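Local coordinates for type VII secretion system protein EssB (Staphylococcus aureus, PDB 4ANN) that serves as a membrane component of the type VII (Ess) secretion system, probably required for secretion of EsxA and EsxB, here represented by its cytoplasmic part, at residues L105-L110 and K144-C149; E138-Y143 and D184-F189. All blocks are in the same frame, centred on the assembly; numbering follows the deposited sequence. Where two conformers were deposited one is given.

In the fold
Contacts 1 and 2 show how one helix can serve two neighbours at once. Both use helix 136-151, contact 2 its first half (138-143) and contact 1 the following turns (144-149), and their centres lie about 11 Å apart. Along the chain the order is 105-110, 138-143, 144-149, 184-189, so the contacts cross. Contact 1 joins the helix to the loop between strands 101-102 and 110-112, near the centre of the chain; contact 2 joins it to helix 183-192. A probable hydrogen bond from Arg142 NH1 to Leu105 O couples them. The helix ties an irregular segment to the last modelled helix of this cytoplasmic part, whose family is grouped with the protein kinases.

Contact 1. Residues L105-L110 and K144-C149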
# COMPACT_ATOMS: atom_id res chain seq x y z
N LEU A 105 0.90 -2.80 -1.37
CA LEU A 105 -0.22 -2.53 -0.46
C LEU A 105 -0.01 -3.30 0.82
O LEU A 105 -0.13 -4.55 0.85
CB LEU A 105 -1.55 -2.88 -1.09
CG LEU A 105 -2.75 -2.47 -0.27
CD1 LEU A 105 -2.84 -0.96 -0.14
CD2 LEU A 105 -4.04 -3.02 -0.87
N ALA A 106 0.32 -2.64 1.93
CA ALA A 106 0.59 -3.28 3.21
C ALA A 106 0.60 -2.24 4.31
O ALA A 106 0.82 -1.05 4.02
CB ALA A 106 1.96 -3.98 3.21
N PRO A 107 0.42 -2.63 5.56
CA PRO A 107 0.37 -1.62 6.65
C PRO A 107 1.58 -0.72 6.70
O PRO A 107 1.43 0.50 6.88
CB PRO A 107 0.21 -2.48 7.90
CG PRO A 107 -0.52 -3.71 7.42
CD PRO A 107 0.04 -3.97 6.06
N ASP A 108 2.77 -1.27 6.55
CA ASP A 108 3.99 -0.47 6.68
C ASP A 108 4.31 0.30 5.41
O ASP A 108 5.32 1.01 5.35
CB ASP A 108 5.18 -1.34 7.08
CG ASP A 108 5.54 -2.43 6.12
OD1 ASP A 108 4.81 -2.77 5.18
OD2 ASP A 108 6.61 -3.04 6.36
N GLU A 109 3.50 0.17 4.37
CA GLU A 109 3.62 0.80 3.09
C GLU A 109 2.55 1.86 2.85
O GLU A 109 2.60 2.50 1.79
CB GLU A 109 3.60 -0.27 1.99
CG GLU A 109 4.83 -1.12 1.95
CD GLU A 109 6.01 -0.40 1.32
OE1 GLU A 109 5.80 0.65 0.70
OE2 GLU A 109 7.16 -0.94 1.46
N LEU A 110 1.60 2.00 3.73
CA LEU A 110 0.42 2.78 3.51
C LEU A 110 0.31 3.88 4.58
O LEU A 110 0.33 3.62 5.78
CB LEU A 110 -0.82 1.88 3.59
CG LEU A 110 -2.15 2.58 3.38
CD1 LEU A 110 -2.25 3.25 2.03
CD2 LEU A 110 -3.29 1.54 3.52
N LYS A 144 -8.59 -6.67 1.53
CA LYS A 144 -9.39 -7.35 2.50
C LYS A 144 -8.69 -7.46 3.84
O LYS A 144 -9.29 -7.25 4.90
CB LYS A 144 -9.77 -8.75 1.99
CG LYS A 144 -10.76 -8.77 0.86
CD LYS A 144 -10.94 -10.12 0.23
CE LYS A 144 -12.10 -10.16 -0.74
NZ LYS A 144 -12.24 -11.52 -1.36
N ALA A 145 -7.41 -7.82 3.80
CA ALA A 145 -6.64 -7.95 5.02
C ALA A 145 -6.53 -6.61 5.76
O ALA A 145 -6.64 -6.57 7.00
CB ALA A 145 -5.28 -8.54 4.75
N LEU A 146 -6.35 -5.53 5.04
CA LEU A 146 -6.34 -4.21 5.67
C LEU A 146 -7.68 -3.89 6.34
O LEU A 146 -7.73 -3.36 7.44
CB LEU A 146 -6.00 -3.10 4.66
CG LEU A 146 -4.56 -3.10 4.12
CD1 LEU A 146 -4.43 -2.03 3.05
CD2 LEU A 146 -3.54 -2.86 5.18
N VAL A 147 -8.80 -4.21 5.67
CA VAL A 147 -10.11 -3.97 6.26
C VAL A 147 -10.24 -4.75 7.58
O VAL A 147 -10.69 -4.24 8.60
CB VAL A 147 -11.22 -4.32 5.27
CG1 VAL A 147 -12.58 -4.31 5.97
CG2 VAL A 147 -11.21 -3.39 4.06
N ILE A 148 -9.88 -6.05 7.54
CA ILE A 148 -9.99 -6.89 8.72
C ILE A 148 -9.15 -6.33 9.84
O ILE A 148 -9.58 -6.24 11.00
CB ILE A 148 -9.60 -8.35 8.35
CG1 ILE A 148 -10.66 -8.95 7.44
CG2 ILE A 148 -9.37 -9.17 9.61
CD1 ILE A 148 -10.28 -10.25 6.81
N CYS A 149 -7.90 -5.96 9.53
CA CYS A 149 -7.01 -5.40 10.55
C CYS A 149 -7.53 -4.11 11.13
O CYS A 149 -7.41 -3.84 12.33
CB CYS A 149 -5.62 -5.20 9.98
SG CYS A 149 -4.72 -6.73 9.66
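Pro107 and Leu146 hold the nearest pair of CA atoms across the two segments, 7.3 Å apart, where a turn in the chain meets one face of helix 136-151. The turn is a type I beta turn, Ala106 to Glu109, closed by a 3.0 Å hydrogen bond from Glu109 N to Ala106 O; Leu105 and Leu110, which flank it, point toward the helix, and the Pro107 ring lies beside them. No hydrogen bond crosses between the segments; the contact is apolar and rests on Leu146, which divides its two methyl groups between different partners. Its first torsion (chi1 -68°) sets CG anti to the carbonyl carbon, and the branch reaches out from the helix between Leu105, Pro107 and Leu110. One methyl is shared by two leucines: Leu146 CD1 lies 3.7 Å from Leu105 CD1 and 3.8 Å from Leu110 CD2. Leu105 offers more than a tip, because its CG is also 3.7 Å from that same Leu146 CD1. The other, Leu146 CD2, rests against the proline ring at 3.9 Å from Pro107 CG, with Pro107 CD equally near. Ala106 adds its backbone rather than its methyl, which points away from the helix. Phe157 of helix 157-162 touches Ala106, Pro107 and Ala145, and so bridges the turn and the helix beside Leu146, while Leu110 is tied through its backbone to Phe72. The pairing of the strands around the turn (101-102 with 124-125, 110-112 with 118-120) is consistent with the protein-kinase clan to which this family belongs. In kinases the segment between the corresponding strands is the catalytic loop, resting on a central helix of the C-lobe; the present turn on helix 136-151 probably echoes that architecture, without implying catalysis.

Contact 2. Residues E138-Y143 and D184-F189; sequences EFLTRY and DLLTAF
Leu186 meets both Leu140 and Tyr143 through a single methyl group; two apolar kinds of interaction come together there, and a water bridge lies beside them. The first is aliphatic. Leu186 CD2 lies 3.9 Å from Leu140 CD1, the two side chains passing one another in opposite directions. Leu140 starts off to the side of helix 183-192 and only its end comes close, whereas Leu186 is aimed at helix 136-151 from its base. The second is a CH-pi contact with the same methyl: CD2 of Leu186 stands over one face of the Tyr143 ring, 4.2 Å from the centroid and 18° off the ring normal. It is displaced toward the CG end, with Leu186 CD2 and Tyr143 CG 4.0 Å apart. CG of Tyr143 is anti to the backbone N (chi1 -163°), which carries the ring across toward helix 183-192. Among the polar bonds, a water molecule joins the helices, donating to Tyr143 OH at 2.8 Å and lying 2.7 Å from Thr187 OG1. The phenol hydroxyl gives its proton to Leu87 O and accepts from the water, while the methyl bears on the ring. Within helix 136-151 itself, Arg142 NE bonds Glu138 OE2 from above the carboxylate plane, but the glutamate has a second conformer, so this link is doubtful. Helix 136-151 lies between several elements here: helix 183-192 adds Leu183, which touches Phe139 and Tyr143; Leu87 belongs to helix 80-89; and Val161 of helix 157-162 packs on Glu138 and Arg142. Further along helix 183-192, Phe189 reaches helix 172-179 at Lys176 and Val177, so the last helix is held by two helical neighbours.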
# COMPACT_ATOMS: atom_id res chain seq x y z
N GLU A 138 -4.34 -10.47 -5.95
CA GLU A 138 -3.55 -10.26 -4.75
C GLU A 138 -3.73 -8.87 -4.18
O GLU A 138 -3.64 -8.65 -2.96
CB GLU A 138 -2.09 -10.64 -5.09
CG GLU A 138 -1.18 -10.04 -4.05
CD GLU A 138 -0.50 -10.62 -2.86
OE1 GLU A 138 -1.05 -11.05 -1.86
OE2 GLU A 138 0.75 -10.55 -2.89
N PHE A 139 -4.04 -7.85 -4.98
CA PHE A 139 -4.44 -6.54 -4.49
C PHE A 139 -5.73 -6.67 -3.65
O PHE A 139 -5.86 -6.11 -2.55
CB PHE A 139 -4.67 -5.59 -5.67
CG PHE A 139 -5.10 -4.19 -5.21
CD1 PHE A 139 -4.19 -3.27 -4.79
CD2 PHE A 139 -6.45 -3.84 -5.16
CE1 PHE A 139 -4.52 -1.99 -4.37
CE2 PHE A 139 -6.79 -2.57 -4.74
CZ PHE A 139 -5.89 -1.67 -4.27
N LEU A 140 -6.68 -7.44 -4.14
CA LEU A 140 -7.93 -7.65 -3.41
C LEU A 140 -7.69 -8.36 -2.10
O LEU A 140 -8.28 -7.95 -1.08
CB LEU A 140 -8.93 -8.40 -4.29
CG LEU A 140 -10.27 -8.64 -3.64
CD1 LEU A 140 -10.92 -7.30 -3.20
CD2 LEU A 140 -11.19 -9.39 -4.62
N THR A 141 -6.87 -9.41 -2.07
CA THR A 141 -6.60 -10.09 -0.81
C THR A 141 -5.98 -9.13 0.19
O THR A 141 -6.32 -9.12 1.38
CB THR A 141 -5.65 -11.27 -1.08
OG1 THR A 141 -6.36 -12.23 -1.86
CG2 THR A 141 -5.21 -11.94 0.20
N ARG A 142 -5.00 -8.35 -0.26
CA ARG A 142 -4.34 -7.38 0.63
C ARG A 142 -5.32 -6.32 1.13
O ARG A 142 -5.29 -5.93 2.32
CB ARG A 142 -3.13 -6.80 -0.07
CG ARG A 142 -2.01 -7.78 -0.24
CD ARG A 142 -0.90 -7.27 -1.17
NE ARG A 142 0.23 -8.17 -1.08
CZ ARG A 142 1.23 -8.08 -0.21
NH1 ARG A 142 1.40 -7.04 0.62
NH2 ARG A 142 2.14 -9.01 -0.22
N TYR A 143 -6.20 -5.82 0.27
CA TYR A 143 -7.21 -4.84 0.69
C TYR A 143 -8.13 -5.44 1.74
O TYR A 143 -8.42 -4.81 2.77
CB TYR A 143 -7.92 -4.34 -0.58
CG TYR A 143 -8.70 -3.08 -0.45
CD1 TYR A 143 -8.96 -2.35 0.70
CD2 TYR A 143 -9.21 -2.54 -1.61
CE1 TYR A 143 -9.71 -1.20 0.69
CE2 TYR A 143 -9.97 -1.37 -1.64
CZ TYR A 143 -10.18 -0.69 -0.47
OH TYR A 143 -10.94 0.48 -0.49
N ASP A 184 -15.00 -4.21 -6.67
CA ASP A 184 -16.22 -3.44 -6.63
C ASP A 184 -17.20 -3.91 -5.56
O ASP A 184 -17.86 -3.09 -4.93
CB ASP A 184 -16.97 -3.46 -7.98
CG ASP A 184 -16.25 -2.56 -8.99
OD1 ASP A 184 -15.42 -1.72 -8.56
OD2 ASP A 184 -16.44 -2.71 -10.21
N LEU A 185 -17.38 -5.17 -5.31
CA LEU A 185 -18.26 -5.75 -4.32
C LEU A 185 -17.66 -5.50 -2.94
O LEU A 185 -18.45 -5.29 -2.02
CB LEU A 185 -18.59 -7.22 -4.55
CG LEU A 185 -19.46 -7.50 -5.79
CD1 LEU A 185 -19.41 -8.95 -6.20
CD2 LEU A 185 -20.87 -7.03 -5.51
N LEU A 186 -16.36 -5.48 -2.76
CA LEU A 186 -15.81 -5.07 -1.46
C LEU A 186 -16.16 -3.62 -1.19
O LEU A 186 -16.58 -3.29 -0.07
CB LEU A 186 -14.29 -5.28 -1.40
CG LEU A 186 -13.63 -4.87 -0.12
CD1 LEU A 186 -14.19 -5.62 1.09
CD2 LEU A 186 -12.11 -5.08 -0.20
N THR A 187 -16.00 -2.75 -2.17
CA THR A 187 -16.39 -1.33 -2.03
C THR A 187 -17.83 -1.23 -1.61
O THR A 187 -18.19 -0.42 -0.76
CB THR A 187 -16.19 -0.63 -3.40
OG1 THR A 187 -14.80 -0.68 -3.70
CG2 THR A 187 -16.68 0.81 -3.27
N ALA A 188 -18.69 -1.99 -2.25
CA ALA A 188 -20.12 -1.93 -1.99
C ALA A 188 -20.42 -2.38 -0.60
O ALA A 188 -21.23 -1.78 0.11
CB ALA A 188 -20.92 -2.80 -2.98
N PHE A 189 -19.71 -3.42 -0.15
CA PHE A 189 -19.86 -3.86 1.25
C PHE A 189 -19.47 -2.75 2.21
O PHE A 189 -20.17 -2.44 3.19
CB PHE A 189 -19.07 -5.12 1.49
CG PHE A 189 -19.08 -5.53 2.94
CD1 PHE A 189 -20.22 -6.09 3.49
CD2 PHE A 189 -17.98 -5.32 3.73
CE1 PHE A 189 -20.24 -6.43 4.82
CE2 PHE A 189 -18.00 -5.70 5.06
CZ PHE A 189 -19.11 -6.28 5.60
O HOH W 1 -13.43 0.61 -1.75